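Local coordinates for protein poly(ADP-ribose) glycohydrolase (Thermomonospora curvata, PDB 3SIG) that hydrolyses poly(ADP-ribose), cleaving the ribose-ribose glycosidic links of the polymer, and binds the product ADP-ribose in a macrodomain-type pocket, at residues A[174-178]-A[219-223]; A[142-147]-A[199-203]; A[88-93]-A[169-175]. All coordinates share one frame; numbering follows the deposited sequence.

Contact 1. Residues A[174-178]-A[219-223]; sequences TSPAP and AWGCG. With AR6 ([(2R,3S,4R,5R)-5-(6-aminopurin-9-yl)-3,4-dihydroxy-oxolan-2-yl]methyl [hydroxy-[[(2R,3S,4R,5S)-3,4,5-trihydroxyoxolan-2-yl]methoxy]phosphoryl] hydrogen phosphate), chain B.
Ala177 and Gly221 bring the two backbones to 4.9 Å between CA atoms, where the chain leaving strand 163-175 passes a type II turn that runs from Ala219 to Cys222. The turn is closed by Cys222 N bonding to Ala219 O, and Gly221 sits in it with a positive phi of 82°. Ala177 CB presses on Gly221 CA at 3.4 Å, tighter than ordinary carbon contact. Ala177 CB also lies over one face of the Trp220 indole, 3.7 Å from the centroid of the five-membered ring and close to its normal, a CH-pi contact. Trp220 holds CG anti to the backbone N (chi1 -178°), which carries the indole across to Ser175. There Trp220 NE1 donates to Ser175 O at 2.9 Å, with the acceptor near the ring plane and the N-H...O angle 157°. Ser175 OG comes alongside the benzo part, 3.5 Å from Trp220 CZ2. The indole is thus held by a bond and a methyl, and in the same loop Gly223 N gives a 2.9 Å hydrogen bond to O2B of ADP-ribose, and Gly221 N a weak one to O1B. Val224 and Phe225 also bond the ligand through their amides. Such a glycine-rich loop, wrapped round a diphosphate by backbone N-H groups, is characteristic of the macrodomain ADP-ribose site.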
loop_
_atom_site.group_PDB
_atom_site.type_symbol
_atom_site.label_atom_id
_atom_site.label_comp_id
_atom_site.label_asym_id
_atom_site.label_seq_id
_atom_site.Cartn_x
_atom_site.Cartn_y
_atom_site.Cartn_z
ATOM N N THR A 174 3.589 3.879 -1.848
ATOM C CA THR A 174 2.422 4.271 -2.627
ATOM C C THR A 174 2.797 4.309 -4.090
ATOM O O THR A 174 3.572 5.166 -4.519
ATOM C CB THR A 174 1.889 5.633 -2.101
ATOM O OG1 THR A 174 1.284 5.394 -0.832
ATOM C CG2 THR A 174 0.857 6.296 -2.966
ATOM N N SER A 175 2.266 3.339 -4.830
ATOM C CA SER A 175 2.559 3.167 -6.238
ATOM C C SER A 175 1.293 2.643 -6.891
ATOM O O SER A 175 0.772 1.621 -6.463
ATOM C CB SER A 175 3.667 2.115 -6.388
ATOM O OG SER A 175 3.847 1.682 -7.737
ATOM N N PRO A 176 0.774 3.331 -7.931
ATOM C CA PRO A 176 -0.446 2.828 -8.571
ATOM C C PRO A 176 -0.131 1.769 -9.601
ATOM O O PRO A 176 0.750 1.927 -10.445
ATOM C CB PRO A 176 -0.988 4.076 -9.279
ATOM C CG PRO A 176 0.254 4.832 -9.643
ATOM C CD PRO A 176 1.245 4.579 -8.542
ATOM N N ALA A 177 -0.850 0.662 -9.541
ATOM C CA ALA A 177 -0.777 -0.335 -10.604
ATOM C C ALA A 177 -1.382 0.302 -11.855
ATOM O O ALA A 177 -2.222 1.205 -11.763
ATOM C CB ALA A 177 -1.548 -1.598 -10.227
ATOM N N PRO A 178 -1.003 -0.187 -13.044
ATOM C CA PRO A 178 -1.681 0.296 -14.251
ATOM C C PRO A 178 -3.174 0.014 -14.155
ATOM O O PRO A 178 -3.606 -1.023 -13.644
ATOM C CB PRO A 178 -1.017 -0.502 -15.362
ATOM C CG PRO A 178 -0.434 -1.698 -14.704
ATOM C CD PRO A 178 -0.007 -1.230 -13.342
ATOM N N ALA A 219 -2.638 -8.371 -3.776
ATOM C CA ALA A 219 -3.202 -8.401 -5.117
ATOM C C ALA A 219 -3.356 -7.016 -5.727
ATOM O O ALA A 219 -4.415 -6.590 -6.160
ATOM C CB ALA A 219 -4.530 -9.140 -5.093
ATOM N N TRP A 220 -2.244 -6.305 -5.720
ATOM C CA TRP A 220 -2.053 -4.952 -6.240
ATOM C C TRP A 220 -2.656 -4.837 -7.629
ATOM O O TRP A 220 -2.364 -5.657 -8.511
ATOM C CB TRP A 220 -0.560 -4.724 -6.332
ATOM C CG TRP A 220 -0.069 -3.397 -6.787
ATOM C CD1 TRP A 220 -0.472 -2.143 -6.389
ATOM C CD2 TRP A 220 1.012 -3.217 -7.685
ATOM N NE1 TRP A 220 0.312 -1.192 -7.001
ATOM C CE2 TRP A 220 1.242 -1.833 -7.784
ATOM C CE3 TRP A 220 1.833 -4.108 -8.413
ATOM C CZ2 TRP A 220 2.235 -1.301 -8.601
ATOM C CZ3 TRP A 220 2.817 -3.578 -9.223
ATOM C CH2 TRP A 220 3.004 -2.190 -9.323
ATOM N N GLY A 221 -3.550 -3.882 -7.829
ATOM C CA GLY A 221 -4.096 -3.632 -9.148
ATOM C C GLY A 221 -5.236 -4.543 -9.564
ATOM O O GLY A 221 -5.769 -4.347 -10.659
ATOM N N CYS A 222 -5.614 -5.512 -8.743
ATOM C CA CYS A 222 -6.476 -6.597 -9.200
ATOM C C CYS A 222 -7.945 -6.473 -8.838
ATOM O O CYS A 222 -8.699 -7.438 -9.053
ATOM C CB CYS A 222 -5.955 -7.949 -8.704
ATOM S SG CYS A 222 -4.331 -8.398 -9.300
ATOM N N GLY A 223 -8.326 -5.324 -8.280
ATOM C CA GLY A 223 -9.719 -5.062 -7.952
ATOM C C GLY A 223 -10.236 -3.937 -8.801
ATOM O O GLY A 223 -10.579 -4.132 -9.983
HETATM N N1 AR6 B . -6.344 -5.856 2.372
HETATM C C2 AR6 B . -5.858 -6.776 1.545
HETATM N N3 AR6 B . -6.352 -7.082 0.311
HETATM C C4 AR6 B . -7.416 -6.327 -0.046
HETATM C C5 AR6 B . -7.976 -5.313 0.809
HETATM C C6 AR6 B . -7.367 -5.127 2.022
HETATM N N6 AR6 B . -7.876 -4.175 2.908
HETATM N N7 AR6 B . -9.064 -4.729 0.069
HETATM C C8 AR6 B . -9.137 -5.368 -1.050
HETATM N N9 AR6 B . -8.195 -6.341 -1.205
HETATM P PA AR6 B . -8.022 -2.707 -4.713
HETATM P PB AR6 B . -6.475 -1.761 -7.076
HETATM C "C1'" AR6 B . -7.901 -7.260 -2.302
HETATM O O1A AR6 B . -9.193 -2.928 -5.602
HETATM O O1B AR6 B . -4.981 -1.512 -7.126
HETATM C C1D AR6 B . -8.832 2.487 -4.809
HETATM O O1D AR6 B . -9.993 3.256 -4.951
HETATM C "C2'" AR6 B . -9.095 -7.578 -3.176
HETATM O "O2'" AR6 B . -9.016 -8.902 -3.627
HETATM O O2A AR6 B . -8.203 -1.815 -3.511
HETATM O O2B AR6 B . -7.055 -2.772 -8.007
HETATM C C2D AR6 B . -7.676 3.371 -5.066
HETATM O O2D AR6 B . -7.664 4.600 -4.427
HETATM C "C3'" AR6 B . -8.906 -6.642 -4.314
HETATM O "O3'" AR6 B . -9.443 -7.126 -5.501
HETATM O O3A AR6 B . -6.782 -2.218 -5.580
HETATM C C3D AR6 B . -7.401 3.227 -6.502
HETATM O O3D AR6 B . -8.195 4.216 -7.103
HETATM C "C4'" AR6 B . -7.418 -6.470 -4.426
HETATM O "O4'" AR6 B . -6.894 -6.777 -3.153
HETATM C C4D AR6 B . -7.867 1.843 -6.786
HETATM O O4D AR6 B . -8.822 1.480 -5.799
HETATM C "C5'" AR6 B . -6.941 -5.100 -4.889
HETATM O "O5'" AR6 B . -7.480 -4.079 -4.064
HETATM C C5D AR6 B . -6.740 0.813 -6.835
HETATM O O5D AR6 B . -7.288 -0.420 -7.262
#

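Contact 2. Residues A[142-147]-A[199-203]; sequences LYSDHL and RAAKV
Arg199 lays its guanidinium under the carbonyl of Ser144, whose O sits 3.1 Å above the plane and over its centre, a close approach at an angle too poor for a hydrogen bond. The edge does the bonding. Arg199 NH1 and NH2 both reach Leu142 O end-on, each at 2.9 Å and in the guanidinium plane, while Arg199 NE gives Asp145 OD1 an almost straight salt bridge of 2.8 Å (177°). A bend at chi3 (-61°) turns the otherwise extended arginine chain so that its edge faces the loop. Water 1 accepts from NH1 and makes a weak bond to OD1, and NH2 is also bonded to Pro176 O. With these partners around its rim, the guanidinium can hardly rotate. The Asp145 carboxylate stands at 74° to it and gives one oxygen to each cation: Asp145 OD2 takes Lys202 NZ at 2.8 Å from the anti side, somewhat out of plane, a second salt bridge that completes a network. Lys202, extended beyond CG, also bonds Pro46 O. Two cations on one carboxylate would be expected to keep it ionised. Leu147 CD1 rests 3.7 Å from Val203 CA, the side chains crossing at about a right angle. The contact ties the loop between helix 129-138 and strand 147-157 to helix 189-209, with helix 46-54 beside Lys202 and Asp145, and strand 163-175 meeting Arg199 and Val203 through Ser175.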
loop_
_atom_site.group_PDB
_atom_site.type_symbol
_atom_site.label_atom_id
_atom_site.label_comp_id
_atom_site.label_asym_id
_atom_site.label_seq_id
_atom_site.Cartn_x
_atom_site.Cartn_y
_atom_site.Cartn_z
ATOM N N LEU A 142 -1.775 3.877 -17.817
ATOM C CA LEU A 142 -0.617 3.110 -17.378
ATOM C C LEU A 142 0.012 3.783 -16.174
ATOM O O LEU A 142 0.772 3.141 -15.455
ATOM C CB LEU A 142 0.426 2.968 -18.479
ATOM C CG LEU A 142 0.126 1.948 -19.599
ATOM C CD1 LEU A 142 1.110 2.122 -20.742
ATOM C CD2 LEU A 142 0.192 0.524 -19.073
ATOM N N TYR A 143 -0.274 5.070 -15.966
ATOM C CA TYR A 143 0.311 5.870 -14.883
ATOM C C TYR A 143 1.830 5.871 -15.015
ATOM O O TYR A 143 2.352 5.942 -16.143
ATOM C CB TYR A 143 -0.194 5.435 -13.498
ATOM C CG TYR A 143 -1.694 5.390 -13.409
ATOM C CD1 TYR A 143 -2.482 6.430 -13.850
ATOM C CD2 TYR A 143 -2.326 4.292 -12.853
ATOM C CE1 TYR A 143 -3.856 6.375 -13.739
ATOM C CE2 TYR A 143 -3.683 4.229 -12.737
ATOM C CZ TYR A 143 -4.446 5.247 -13.178
ATOM O OH TYR A 143 -5.804 5.175 -13.028
ATOM N N SER A 144 2.575 5.831 -13.923
ATOM C CA SER A 144 4.018 5.930 -13.998
ATOM C C SER A 144 4.611 5.201 -12.787
ATOM O O SER A 144 3.895 4.838 -11.863
ATOM C CB SER A 144 4.467 7.398 -13.951
ATOM O OG SER A 144 4.332 7.928 -12.636
ATOM N N ASP A 145 5.927 5.091 -12.781
ATOM C CA ASP A 145 6.690 4.460 -11.714
ATOM C C ASP A 145 6.996 5.425 -10.562
ATOM O O ASP A 145 7.736 5.054 -9.664
ATOM C CB ASP A 145 8.017 3.891 -12.228
ATOM C CG ASP A 145 7.861 2.737 -13.173
ATOM O OD1 ASP A 145 6.819 2.077 -13.210
ATOM O OD2 ASP A 145 8.858 2.476 -13.895
ATOM N N HIS A 146 6.425 6.634 -10.533
ATOM C CA HIS A 146 6.589 7.477 -9.332
ATOM C C HIS A 146 6.098 6.716 -8.099
ATOM O O HIS A 146 5.070 6.045 -8.158
ATOM C CB HIS A 146 5.778 8.784 -9.415
ATOM C CG HIS A 146 6.277 9.783 -10.416
ATOM N ND1 HIS A 146 7.037 10.892 -10.091
ATOM C CD2 HIS A 146 6.081 9.841 -11.748
ATOM C CE1 HIS A 146 7.287 11.592 -11.195
ATOM N NE2 HIS A 146 6.724 10.967 -12.213
ATOM N N LEU A 147 6.787 6.905 -6.975
ATOM C CA LEU A 147 6.438 6.243 -5.732
ATOM C C LEU A 147 6.555 7.238 -4.597
ATOM O O LEU A 147 7.491 8.021 -4.526
ATOM C CB LEU A 147 7.388 5.022 -5.509
ATOM C CG LEU A 147 7.210 4.191 -4.244
ATOM C CD1 LEU A 147 7.630 2.741 -4.559
ATOM C CD2 LEU A 147 8.075 4.740 -3.190
ATOM N N ARG A 199 7.636 -1.771 -12.351
ATOM C CA ARG A 199 7.108 -1.004 -11.235
ATOM C C ARG A 199 7.225 -1.748 -9.929
ATOM O O ARG A 199 7.659 -1.189 -8.935
ATOM C CB ARG A 199 5.661 -0.582 -11.551
ATOM C CG ARG A 199 5.101 0.508 -10.653
ATOM C CD ARG A 199 3.832 1.105 -11.225
ATOM N NE ARG A 199 4.087 1.723 -12.527
ATOM C CZ ARG A 199 3.148 2.122 -13.356
ATOM N NH1 ARG A 199 3.501 2.614 -14.535
ATOM N NH2 ARG A 199 1.880 1.972 -13.070
ATOM N N ALA A 200 6.838 -3.012 -9.925
ATOM C CA ALA A 200 7.018 -3.828 -8.728
ATOM C C ALA A 200 8.486 -3.947 -8.320
ATOM O O ALA A 200 8.805 -3.907 -7.120
ATOM C CB ALA A 200 6.428 -5.221 -8.932
ATOM N N ALA A 201 9.383 -4.017 -9.281
ATOM C CA ALA A 201 10.783 -4.073 -8.934
ATOM C C ALA A 201 11.198 -2.799 -8.201
ATOM O O ALA A 201 12.008 -2.830 -7.262
ATOM C CB ALA A 201 11.627 -4.254 -10.153
ATOM N N LYS A 202 10.675 -1.661 -8.653
ATOM C CA LYS A 202 10.977 -0.377 -8.029
ATOM C C LYS A 202 10.373 -0.240 -6.631
ATOM O O LYS A 202 10.991 0.334 -5.719
ATOM C CB LYS A 202 10.562 0.770 -8.985
ATOM C CG LYS A 202 11.424 0.841 -10.187
ATOM C CD LYS A 202 10.968 1.879 -11.201
ATOM C CE LYS A 202 11.975 2.004 -12.332
ATOM N NZ LYS A 202 11.576 3.046 -13.316
ATOM N N VAL A 203 9.175 -0.762 -6.440
ATOM C CA VAL A 203 8.595 -0.817 -5.105
ATOM C C VAL A 203 9.507 -1.610 -4.152
ATOM O O VAL A 203 9.791 -1.156 -3.019
ATOM C CB VAL A 203 7.201 -1.507 -5.164
ATOM C CG1 VAL A 203 6.706 -1.849 -3.771
ATOM C CG2 VAL A 203 6.191 -0.606 -5.874
HETATM O O HOH W 1 5.834 2.867 -16.279
#

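Contact 3. Residues A[88-93]-A[169-175]; sequences QVACLN and RVAFLTS
Asn93, Cys91 and Leu173 carry much of the buried surface where strand 90-94 runs parallel to strand 163-175 in the central mixed sheet of the macrodomain fold. Ala90 to Asn93 are in register with Ala171 to Thr174, and the strand axes cross at -34°, the twist of the sheet. Cys91 bonds through both its N and its O: N donates to Ala171 O, and O accepts from Leu173 N at 2.9 Å. Cys91 CB lies against the Phe172 ring, 3.8 Å from CD1, while SG stands obliquely 5.2 Å from the ring centroid, a sulfur-aromatic contact. Val170 CG2 sits over one face of that ring, toward its rim. On the other side of the sheet, Leu173 CD1 packs on Ala90 CB at 4.0 Å, and helix 189-209 covers the leucine through Val203 and Ala207. Leu173 O receives Asn93 N at 2.8 Å. In Asn93, chi1 near trans (172°) sends the amide out beside Thr174. Asn93 ND2 bonds Glu112 OE2, and Glu112 itself binds ADP-ribose through OE1, so Asn93 is a second-shell residue. Asn93 ND2 also donates to Thr174 OG1 at 3.0 Å, which lies 9° out of the amide plane.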
loop_
_atom_site.group_PDB
_atom_site.type_symbol
_atom_site.label_atom_id
_atom_site.label_comp_id
_atom_site.label_asym_id
_atom_site.label_seq_id
_atom_site.Cartn_x
_atom_site.Cartn_y
_atom_site.Cartn_z
ATOM N N GLN A 88 10.583 -1.986 11.604
ATOM C CA GLN A 88 9.382 -1.435 10.975
ATOM C C GLN A 88 9.013 -2.138 9.657
ATOM O O GLN A 88 9.866 -2.290 8.767
ATOM C CB GLN A 88 9.591 0.035 10.747
ATOM C CG GLN A 88 8.343 0.779 10.358
ATOM C CD GLN A 88 8.597 2.272 10.236
ATOM O OE1 GLN A 88 8.726 2.795 9.133
ATOM N NE2 GLN A 88 8.702 2.954 11.356
ATOM N N VAL A 89 7.768 -2.557 9.551
ATOM C CA VAL A 89 7.262 -3.272 8.395
ATOM C C VAL A 89 6.899 -2.256 7.315
ATOM O O VAL A 89 6.464 -1.137 7.637
ATOM C CB VAL A 89 5.999 -4.060 8.822
ATOM C CG1 VAL A 89 5.300 -4.742 7.651
ATOM C CG2 VAL A 89 6.359 -5.076 9.898
ATOM N N ALA A 90 7.073 -2.607 6.051
ATOM C CA ALA A 90 6.590 -1.776 4.925
ATOM C C ALA A 90 5.428 -2.452 4.245
ATOM O O ALA A 90 5.426 -3.664 4.023
ATOM C CB ALA A 90 7.712 -1.527 3.918
ATOM N N CYS A 91 4.426 -1.658 3.874
ATOM C CA CYS A 91 3.214 -2.104 3.219
ATOM C C CYS A 91 2.969 -1.385 1.914
ATOM O O CYS A 91 3.104 -0.162 1.855
ATOM C CB CYS A 91 2.023 -1.767 4.135
ATOM S SG CYS A 91 2.016 -2.502 5.764
ATOM N N LEU A 92 2.600 -2.129 0.889
ATOM C CA LEU A 92 2.193 -1.546 -0.382
ATOM C C LEU A 92 0.747 -1.045 -0.316
ATOM O O LEU A 92 -0.156 -1.824 0.001
ATOM C CB LEU A 92 2.389 -2.590 -1.503
ATOM C CG LEU A 92 1.913 -2.192 -2.905
ATOM C CD1 LEU A 92 2.634 -0.968 -3.415
ATOM C CD2 LEU A 92 2.110 -3.368 -3.855
ATOM N N ASN A 93 0.584 0.248 -0.586
ATOM C CA ASN A 93 -0.698 0.895 -0.800
ATOM C C ASN A 93 -1.070 0.766 -2.258
ATOM O O ASN A 93 -0.298 1.180 -3.130
ATOM C CB ASN A 93 -0.550 2.373 -0.403
ATOM C CG ASN A 93 -1.766 3.213 -0.757
ATOM O OD1 ASN A 93 -2.855 2.695 -0.939
ATOM N ND2 ASN A 93 -1.572 4.536 -0.883
ATOM N N ARG A 169 3.237 1.693 14.143
ATOM C CA ARG A 169 3.741 2.390 12.985
ATOM C C ARG A 169 4.258 1.463 11.908
ATOM O O ARG A 169 4.926 0.480 12.205
ATOM C CB ARG A 169 4.848 3.353 13.379
ATOM C CG ARG A 169 4.342 4.534 14.219
ATOM C CD ARG A 169 5.392 5.650 14.394
ATOM N NE ARG A 169 6.408 5.194 15.320
ATOM C CZ ARG A 169 7.477 5.913 15.662
ATOM N NH1 ARG A 169 7.668 7.113 15.138
ATOM N NH2 ARG A 169 8.363 5.424 16.526
ATOM N N VAL A 170 3.935 1.784 10.660
ATOM C CA VAL A 170 4.460 1.082 9.485
ATOM C C VAL A 170 4.898 2.081 8.468
ATOM O O VAL A 170 4.414 3.228 8.458
ATOM C CB VAL A 170 3.387 0.177 8.851
ATOM C CG1 VAL A 170 2.767 -0.758 9.903
ATOM C CG2 VAL A 170 2.270 0.978 8.217
ATOM N N ALA A 171 5.735 1.664 7.536
ATOM C CA ALA A 171 6.021 2.469 6.353
ATOM C C ALA A 171 5.054 2.068 5.258
ATOM O O ALA A 171 4.698 0.886 5.101
ATOM C CB ALA A 171 7.436 2.271 5.894
ATOM N N PHE A 172 4.651 3.048 4.461
ATOM C CA PHE A 172 3.865 2.784 3.257
ATOM C C PHE A 172 4.650 3.091 2.005
ATOM O O PHE A 172 5.460 4.048 1.967
ATOM C CB PHE A 172 2.540 3.543 3.251
ATOM C CG PHE A 172 1.523 3.007 4.233
ATOM C CD1 PHE A 172 0.829 1.839 3.979
ATOM C CD2 PHE A 172 1.301 3.642 5.446
ATOM C CE1 PHE A 172 -0.087 1.338 4.894
ATOM C CE2 PHE A 172 0.355 3.158 6.362
ATOM C CZ PHE A 172 -0.326 2.004 6.077
ATOM N N LEU A 173 4.371 2.289 0.981
ATOM C CA LEU A 173 4.888 2.472 -0.365
ATOM C C LEU A 173 3.679 2.687 -1.242
ATOM O O LEU A 173 2.858 1.772 -1.370
ATOM C CB LEU A 173 5.636 1.214 -0.807
ATOM C CG LEU A 173 6.698 0.697 0.180
ATOM C CD1 LEU A 173 7.043 -0.748 0.014
ATOM C CD2 LEU A 173 7.911 1.522 0.039
ATOM N N THR A 174 3.589 3.879 -1.848
ATOM C CA THR A 174 2.422 4.271 -2.627
ATOM C C THR A 174 2.797 4.309 -4.090
ATOM O O THR A 174 3.572 5.166 -4.519
ATOM C CB THR A 174 1.889 5.633 -2.101
ATOM O OG1 THR A 174 1.284 5.394 -0.832
ATOM C CG2 THR A 174 0.857 6.296 -2.966
ATOM N N SER A 175 2.266 3.339 -4.830
ATOM C CA SER A 175 2.559 3.167 -6.238
ATOM C C SER A 175 1.293 2.643 -6.891
ATOM O O SER A 175 0.772 1.621 -6.463
ATOM C CB SER A 175 3.667 2.115 -6.388
ATOM O OG SER A 175 3.847 1.682 -7.737
HETATM O O HOH W 2 5.992 -1.941 11.717
#

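Strand 163-175 connects the three contacts. Contacts 1 and 3 share Thr174 and Ser175, and Leu92 CD2 of contact 3 meets Trp220 CG at 3.7 Å. Contact 2 joins from the helix side, where Arg199 CG lies 3.4 Å from Ser175 OG and Val203 CG2 packs 3.7 Å from Ser175 CB. Centres of contacts 1 and 2 lie about 10 Å apart; that of contact 3 is about 14 Å from each. In contact 1 the 219-223 loop binds the diphosphate directly. The side chains of Asn93 in contact 3 and Tyr143 in contact 2 are each about 6 Å from ADP-ribose, placing both near the pocket.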